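Local coordinates for endoribonuclease L-PSP/chorismate mutase-like domain-containing protein (PDB 3D01), which is of unknown function but belongs to the YjgF/chorismate mutase-like family of putative endoribonucleases and assembles as three copies of one chain, at residues 98-109 against 154-164. Residues are numbered along the deposited sequence; the frame is centred on the assembly and turned at random.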
ATOM      1  N   LYS I  98      17.727 -13.962  -8.551  1.00 32.68           N
ATOM      2  CA  LYS I  98      18.217 -12.755  -7.900  1.00 31.76           C
ATOM      3  C   LYS I  98      17.170 -12.126  -6.963  1.00 30.08           C
ATOM      4  O   LYS I  98      17.429 -11.088  -6.363  1.00 28.80           O
ATOM      5  CB  LYS I  98      18.717 -11.752  -8.939  1.00 32.28           C
ATOM      6  CG  LYS I  98      20.039 -12.189  -9.612  1.00 33.25           C
ATOM      7  CD  LYS I  98      20.328 -11.384 -10.869  1.00 34.49           C
ATOM      8  CE  LYS I  98      21.664 -11.834 -11.557  1.00 37.38           C
ATOM      9  NZ  LYS I  98      21.556 -11.897 -13.057  1.00 40.67           N
ATOM     10  N   ILE I  99      16.005 -12.767  -6.828  1.00 28.70           N
ATOM     11  CA  ILE I  99      15.078 -12.466  -5.716  1.00 28.53           C
ATOM     12  C   ILE I  99      15.692 -12.889  -4.405  1.00 28.38           C
ATOM     13  O   ILE I  99      16.024 -14.073  -4.255  1.00 29.20           O
ATOM     14  CB  ILE I  99      13.711 -13.214  -5.852  1.00 28.09           C
ATOM     15  CG1 ILE I  99      12.956 -12.747  -7.106  1.00 28.42           C
ATOM     16  CG2 ILE I  99      12.839 -13.017  -4.586  1.00 27.20           C
ATOM     17  CD1 ILE I  99      11.808 -13.665  -7.525  1.00 29.06           C
ATOM     18  N   ARG I 100      15.855 -11.953  -3.464  1.00 27.41           N
ATOM     19  CA  ARG I 100      16.326 -12.294  -2.113  1.00 28.02           C
ATOM     20  C   ARG I 100      15.178 -12.631  -1.182  1.00 26.84           C
ATOM     21  O   ARG I 100      15.215 -13.620  -0.460  1.00 25.55           O
ATOM     22  CB  ARG I 100      17.150 -11.159  -1.512  1.00 28.57           C
ATOM     23  CG  ARG I 100      18.454 -10.866  -2.259  1.00 32.40           C
ATOM     24  CD  ARG I 100      19.241  -9.744  -1.542  1.00 34.39           C
ATOM     25  NE  ARG I 100      19.561 -10.091  -0.152  1.00 39.81           N
ATOM     26  CZ  ARG I 100      20.581 -10.871   0.233  1.00 42.79           C
ATOM     27  NH1 ARG I 100      21.418 -11.435  -0.648  1.00 44.59           N
ATOM     28  NH2 ARG I 100      20.759 -11.105   1.531  1.00 43.89           N
ATOM     29  N   ARG I 101      14.138 -11.808  -1.219  1.00 25.82           N
ATOM     30  CA  ARG I 101      12.945 -12.005  -0.392  1.00 24.89           C
ATOM     31  C   ARG I 101      11.771 -11.273  -1.051  1.00 23.51           C
ATOM     32  O   ARG I 101      11.927 -10.137  -1.488  1.00 22.23           O
ATOM     33  CB  ARG I 101      13.202 -11.417   0.994  1.00 25.80           C
ATOM     34  CG  ARG I 101      12.003 -11.150   1.877  1.00 28.82           C
ATOM     35  CD  ARG I 101      11.342 -12.403   2.306  1.00 33.51           C
ATOM     36  NE  ARG I 101      12.245 -13.119   3.177  1.00 35.75           N
ATOM     37  CZ  ARG I 101      12.031 -14.335   3.668  1.00 37.92           C
ATOM     38  NH1 ARG I 101      10.916 -15.008   3.385  1.00 35.38           N
ATOM     39  NH2 ARG I 101      12.964 -14.884   4.451  1.00 39.11           N
ATOM     40  N   VAL I 102      10.618 -11.935  -1.120  1.00 21.95           N
ATOM     41  CA  VAL I 102       9.364 -11.233  -1.420  1.00 21.56           C
ATOM     42  C   VAL I 102       8.942 -10.590  -0.102  1.00 21.01           C
ATOM     43  O   VAL I 102       8.602 -11.272   0.864  1.00 21.45           O
ATOM     44  CB  VAL I 102       8.270 -12.157  -1.953  1.00 21.16           C
ATOM     45  CG1 VAL I 102       6.943 -11.355  -2.141  1.00 20.65           C
ATOM     46  CG2 VAL I 102       8.757 -12.862  -3.265  1.00 21.70           C
ATOM     47  N   ILE I 103       9.006  -9.271  -0.063  1.00 20.11           N
ATOM     48  CA  ILE I 103       8.832  -8.520   1.167  1.00 19.84           C
ATOM     49  C   ILE I 103       7.363  -8.334   1.507  1.00 19.12           C
ATOM     50  O   ILE I 103       6.919  -8.577   2.657  1.00 18.36           O
ATOM     51  CB  ILE I 103       9.521  -7.141   1.088  1.00 20.79           C
ATOM     52  CG1 ILE I 103      11.052  -7.320   1.103  1.00 20.62           C
ATOM     53  CG2 ILE I 103       9.089  -6.237   2.290  1.00 20.66           C
ATOM     54  CD1 ILE I 103      11.571  -7.967   2.387  1.00 24.93           C
ATOM     55  N   LYS I 104       6.606  -7.952   0.489  1.00 18.23           N
ATOM     56  CA  LYS I 104       5.177  -7.648   0.702  1.00 17.34           C
ATOM     57  C   LYS I 104       4.367  -7.833  -0.576  1.00 16.76           C
ATOM     58  O   LYS I 104       4.824  -7.507  -1.650  1.00 16.61           O
ATOM     59  CB  LYS I 104       5.052  -6.204   1.229  1.00 16.96           C
ATOM     60  CG  LYS I 104       3.631  -5.665   1.444  1.00 17.59           C
ATOM     61  CD  LYS I 104       3.033  -6.290   2.692  1.00 18.35           C
ATOM     62  CE  LYS I 104       1.649  -5.679   2.988  1.00 18.55           C
ATOM     63  NZ  LYS I 104       1.706  -4.184   3.243  1.00 17.42           N
ATOM     64  N   LEU I 105       3.164  -8.374  -0.427  1.00 16.79           N
ATOM     65  CA  LEU I 105       2.138  -8.316  -1.471  1.00 16.74           C
ATOM     66  C   LEU I 105       0.908  -7.608  -0.890  1.00 16.84           C
ATOM     67  O   LEU I 105       0.485  -7.905   0.244  1.00 17.46           O
ATOM     68  CB  LEU I 105       1.697  -9.723  -1.912  1.00 17.12           C
ATOM     69  CG  LEU I 105       2.724 -10.684  -2.485  1.00 19.27           C
ATOM     70  CD1 LEU I 105       1.954 -11.977  -2.826  1.00 20.91           C
ATOM     71  CD2 LEU I 105       3.444 -10.119  -3.697  1.00 20.12           C
ATOM     72  N   ASN I 106       0.337  -6.720  -1.677  1.00 16.38           N
ATOM     73  CA  ASN I 106      -0.983  -6.135  -1.380  1.00 16.65           C
ATOM     74  C   ASN I 106      -1.988  -6.761  -2.345  1.00 16.38           C
ATOM     75  O   ASN I 106      -1.897  -6.568  -3.551  1.00 15.64           O
ATOM     76  CB  ASN I 106      -0.968  -4.603  -1.487  1.00 18.53           C
ATOM     77  CG  ASN I 106       0.042  -3.963  -0.553  1.00 20.33           C
ATOM     78  OD1 ASN I 106       1.045  -3.374  -0.993  1.00 26.11           O
ATOM     79  ND2 ASN I 106      -0.209  -4.070   0.734  1.00 20.60           N
ATOM     80  N   GLY I 107      -2.921  -7.537  -1.791  1.00 15.72           N
ATOM     81  CA  GLY I 107      -3.928  -8.255  -2.543  1.00 15.60           C
ATOM     82  C   GLY I 107      -5.265  -7.545  -2.455  1.00 15.63           C
ATOM     83  O   GLY I 107      -5.871  -7.468  -1.382  1.00 15.50           O
ATOM     84  N   PHE I 108      -5.705  -7.027  -3.601  1.00 15.90           N
ATOM     85  CA  PHE I 108      -6.941  -6.290  -3.716  1.00 15.10           C
ATOM     86  C   PHE I 108      -7.959  -7.175  -4.410  1.00 15.28           C
ATOM     87  O   PHE I 108      -7.750  -7.559  -5.552  1.00 14.87           O
ATOM     88  CB  PHE I 108      -6.728  -5.027  -4.549  1.00 16.48           C
ATOM     89  CG  PHE I 108      -5.563  -4.201  -4.114  1.00 17.08           C
ATOM     90  CD1 PHE I 108      -5.553  -3.606  -2.882  1.00 22.66           C
ATOM     91  CD2 PHE I 108      -4.486  -3.999  -4.953  1.00 20.97           C
ATOM     92  CE1 PHE I 108      -4.477  -2.840  -2.475  1.00 23.13           C
ATOM     93  CE2 PHE I 108      -3.411  -3.220  -4.552  1.00 20.83           C
ATOM     94  CZ  PHE I 108      -3.411  -2.640  -3.332  1.00 20.48           C
ATOM     95  N   VAL I 109      -9.067  -7.485  -3.731  1.00 14.63           N
ATOM     96  CA  VAL I 109     -10.080  -8.416  -4.241  1.00 14.34           C
ATOM     97  C   VAL I 109     -11.429  -7.679  -4.450  1.00 14.27           C
ATOM     98  O   VAL I 109     -12.002  -7.164  -3.487  1.00 13.48           O
ATOM     99  CB  VAL I 109     -10.296  -9.579  -3.254  1.00 14.50           C
ATOM    100  CG1 VAL I 109     -11.329 -10.573  -3.803  1.00 14.23           C
ATOM    101  CG2 VAL I 109      -8.943 -10.236  -2.895  1.00 14.99           C
ATOM    102  N   SER I 154     -11.099  -9.274 -11.155  1.00 13.80           N
ATOM    103  CA  SER I 154     -11.555  -9.752  -9.854  1.00 14.24           C
ATOM    104  C   SER I 154     -10.512  -9.512  -8.761  1.00 14.11           C
ATOM    105  O   SER I 154     -10.870  -9.371  -7.596  1.00 13.82           O
ATOM    106  CB  SER I 154     -11.963 -11.232  -9.903  1.00 14.62           C
ATOM    107  OG  SER I 154     -13.060 -11.428 -10.783  1.00 14.99           O
ATOM    108  N   VAL I 155      -9.227  -9.494  -9.152  1.00 14.34           N
ATOM    109  CA  VAL I 155      -8.124  -9.344  -8.218  1.00 14.46           C
ATOM    110  C   VAL I 155      -7.014  -8.515  -8.896  1.00 15.08           C
ATOM    111  O   VAL I 155      -6.811  -8.602 -10.125  1.00 15.56           O
ATOM    112  CB  VAL I 155      -7.514 -10.734  -7.782  1.00 14.36           C
ATOM    113  CG1 VAL I 155      -6.369 -10.533  -6.722  1.00 12.77           C
ATOM    114  CG2 VAL I 155      -8.612 -11.727  -7.354  1.00 14.37           C
ATOM    115  N   GLU I 156      -6.338  -7.717  -8.091  1.00 15.39           N
ATOM    116  CA  GLU I 156      -5.134  -7.005  -8.480  1.00 15.06           C
ATOM    117  C   GLU I 156      -4.140  -7.098  -7.306  1.00 15.65           C
ATOM    118  O   GLU I 156      -4.513  -6.992  -6.115  1.00 15.34           O
ATOM    119  CB  GLU I 156      -5.442  -5.541  -8.769  1.00 15.43           C
ATOM    120  CG  GLU I 156      -4.249  -4.686  -9.094  1.00 16.19           C
ATOM    121  CD  GLU I 156      -4.603  -3.170  -9.171  1.00 16.93           C
ATOM    122  OE1 GLU I 156      -5.773  -2.826  -9.417  1.00 19.17           O
ATOM    123  OE2 GLU I 156      -3.707  -2.317  -8.966  1.00 22.32           O
ATOM    124  N   ILE I 157      -2.877  -7.281  -7.639  1.00 15.12           N
ATOM    125  CA  ILE I 157      -1.875  -7.560  -6.602  1.00 15.30           C
ATOM    126  C   ILE I 157      -0.593  -6.854  -6.991  1.00 15.77           C
ATOM    127  O   ILE I 157      -0.108  -7.028  -8.110  1.00 16.91           O
ATOM    128  CB  ILE I 157      -1.563  -9.087  -6.414  1.00 15.40           C
ATOM    129  CG1 ILE I 157      -2.817  -9.958  -6.180  1.00 13.59           C
ATOM    130  CG2 ILE I 157      -0.570  -9.297  -5.232  1.00 15.73           C
ATOM    131  CD1 ILE I 157      -2.500 -11.448  -5.838  1.00 16.33           C
ATOM    132  N   ASP I 158      -0.074  -6.037  -6.071  1.00 15.62           N
ATOM    133  CA  ASP I 158       1.224  -5.407  -6.246  1.00 16.50           C
ATOM    134  C   ASP I 158       2.231  -6.056  -5.283  1.00 16.46           C
ATOM    135  O   ASP I 158       1.865  -6.922  -4.457  1.00 16.08           O
ATOM    136  CB  ASP I 158       1.146  -3.874  -6.147  1.00 17.01           C
ATOM    137  CG  ASP I 158       0.941  -3.345  -4.744  1.00 18.69           C
ATOM    138  OD1 ASP I 158       1.222  -4.031  -3.724  1.00 21.75           O
ATOM    139  OD2 ASP I 158       0.485  -2.185  -4.678  1.00 22.91           O
ATOM    140  N   ALA I 159       3.500  -5.678  -5.424  1.00 16.70           N
ATOM    141  CA  ALA I 159       4.544  -6.343  -4.653  1.00 16.78           C
ATOM    142  C   ALA I 159       5.755  -5.447  -4.436  1.00 16.96           C
ATOM    143  O   ALA I 159       6.037  -4.560  -5.224  1.00 15.75           O
ATOM    144  CB  ALA I 159       4.985  -7.624  -5.351  1.00 17.34           C
ATOM    145  N   ILE I 160       6.442  -5.724  -3.342  1.00 17.60           N
ATOM    146  CA  ILE I 160       7.760  -5.180  -3.065  1.00 18.83           C
ATOM    147  C   ILE I 160       8.670  -6.403  -2.835  1.00 18.43           C
ATOM    148  O   ILE I 160       8.351  -7.316  -2.054  1.00 18.56           O
ATOM    149  CB  ILE I 160       7.779  -4.306  -1.805  1.00 18.00           C
ATOM    150  CG1 ILE I 160       6.767  -3.161  -1.901  1.00 19.61           C
ATOM    151  CG2 ILE I 160       9.203  -3.847  -1.491  1.00 18.62           C
ATOM    152  CD1 ILE I 160       6.469  -2.512  -0.559  1.00 21.87           C
ATOM    153  N   VAL I 161       9.789  -6.421  -3.553  1.00 19.73           N
ATOM    154  CA  VAL I 161      10.688  -7.565  -3.564  1.00 19.92           C
ATOM    155  C   VAL I 161      12.117  -7.036  -3.307  1.00 21.26           C
ATOM    156  O   VAL I 161      12.546  -6.040  -3.885  1.00 21.51           O
ATOM    157  CB  VAL I 161      10.618  -8.292  -4.928  1.00 19.58           C
ATOM    158  CG1 VAL I 161      11.567  -9.469  -4.952  1.00 18.22           C
ATOM    159  CG2 VAL I 161       9.163  -8.700  -5.318  1.00 18.03           C
ATOM    160  N   GLU I 162      12.823  -7.670  -2.392  1.00 22.25           N
ATOM    161  CA  GLU I 162      14.228  -7.335  -2.146  1.00 22.88           C
ATOM    162  C   GLU I 162      15.042  -8.164  -3.122  1.00 23.77           C
ATOM    163  O   GLU I 162      14.829  -9.383  -3.243  1.00 23.49           O
ATOM    164  CB  GLU I 162      14.612  -7.678  -0.715  1.00 23.02           C
ATOM    165  CG  GLU I 162      16.085  -7.438  -0.403  1.00 23.15           C
ATOM    166  CD  GLU I 162      16.466  -7.920   0.958  1.00 25.60           C
ATOM    167  OE1 GLU I 162      16.054  -7.319   1.951  1.00 30.73           O
ATOM    168  OE2 GLU I 162      17.220  -8.898   1.049  1.00 34.59           O
ATOM    169  N   ILE I 163      15.960  -7.511  -3.826  1.00 25.56           N
ATOM    170  CA  ILE I 163      16.683  -8.150  -4.913  1.00 26.81           C
ATOM    171  C   ILE I 163      18.162  -8.021  -4.689  1.00 28.36           C
ATOM    172  O   ILE I 163      18.592  -7.191  -3.887  1.00 27.65           O
ATOM    173  CB  ILE I 163      16.290  -7.557  -6.264  1.00 26.55           C
ATOM    174  CG1 ILE I 163      16.544  -6.047  -6.299  1.00 25.76           C
ATOM    175  CG2 ILE I 163      14.809  -7.904  -6.587  1.00 24.46           C
ATOM    176  CD1 ILE I 163      16.320  -5.397  -7.703  1.00 26.41           C
ATOM    177  N   ASP I 164      18.922  -8.856  -5.408  1.00 30.19           N
ATOM    178  CA  ASP I 164      20.404  -8.791  -5.449  1.00 32.20           C
ATOM    179  C   ASP I 164      20.965  -7.704  -6.368  1.00 33.22           C
ATOM    180  O   ASP I 164      20.327  -7.314  -7.348  1.00 36.52           O
ATOM    181  CB  ASP I 164      20.953 -10.147  -5.872  1.00 33.22           C
ATOM    182  CG  ASP I 164      20.785 -11.184  -4.792  1.00 37.49           C
ATOM    183  OD1 ASP I 164      21.212 -10.875  -3.662  1.00 44.02           O
ATOM    184  OD2 ASP I 164      20.252 -12.298  -5.047  1.00 44.29           O
TER
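Strands 99-109 and 155-163 run antiparallel, their axes 4.5 Å apart at closest approach, and two classic beta bulges interrupt the regular pairing. In the first, Arg-100 N and Arg-101 N both give hydrogen bonds to Glu-162 O, from the same face of its carbonyl plane. In the second, Ile-103 N and Lys-104 N share Ile-160 O. Each bulge turns one extra side chain, Arg-100 or Ile-103, toward the partner strand.

Arg-100 carries the polar end of the contact. A bend at chi3 (59°) sets its guanidinium between the two acids Glu-162 and Asp-164. Arg-100 NE donates to Glu-162 OE2 at 2.9 Å, on the anti side of that carboxylate and somewhat out of its plane, and the two planes lie 17° apart. Arg-100 NH1 meets Asp-164 OD1 at 3.1 Å in a nearly straight bond, but here the carboxylate stands steeply across the guanidinium, at 78°. Two bonds in its plane thus fix the rotation of the group. OE1 of Glu-162 is hydrogen-bonded with Ser-41 OG of the second subunit.

The pair lies in the mixed sheet of the YjgF-like fold, with helices 70-91 and 118-133 against one face. On that face Leu-105 CD2 presses tightly on Ala-159 CB at 3.4 Å. Leu-105 CB touches Ile-157 CG2 at 4.0 Å, and Ile-157 reaches both helices. Farther along, Ile-99 CG2 packs on Val-161 CG1 at 3.8 Å.

The other face meets the neighbouring subunits. Asp-158 forms a salt bridge through OD2 with Lys-104 of the third subunit, and Lys-104 makes the equivalent bridge to Asp-158 of the second. Phe-108 points the CE2 edge of its ring at Asp-158 OD2, 4.0 Å away, and packs on Val-144 of the third subunit.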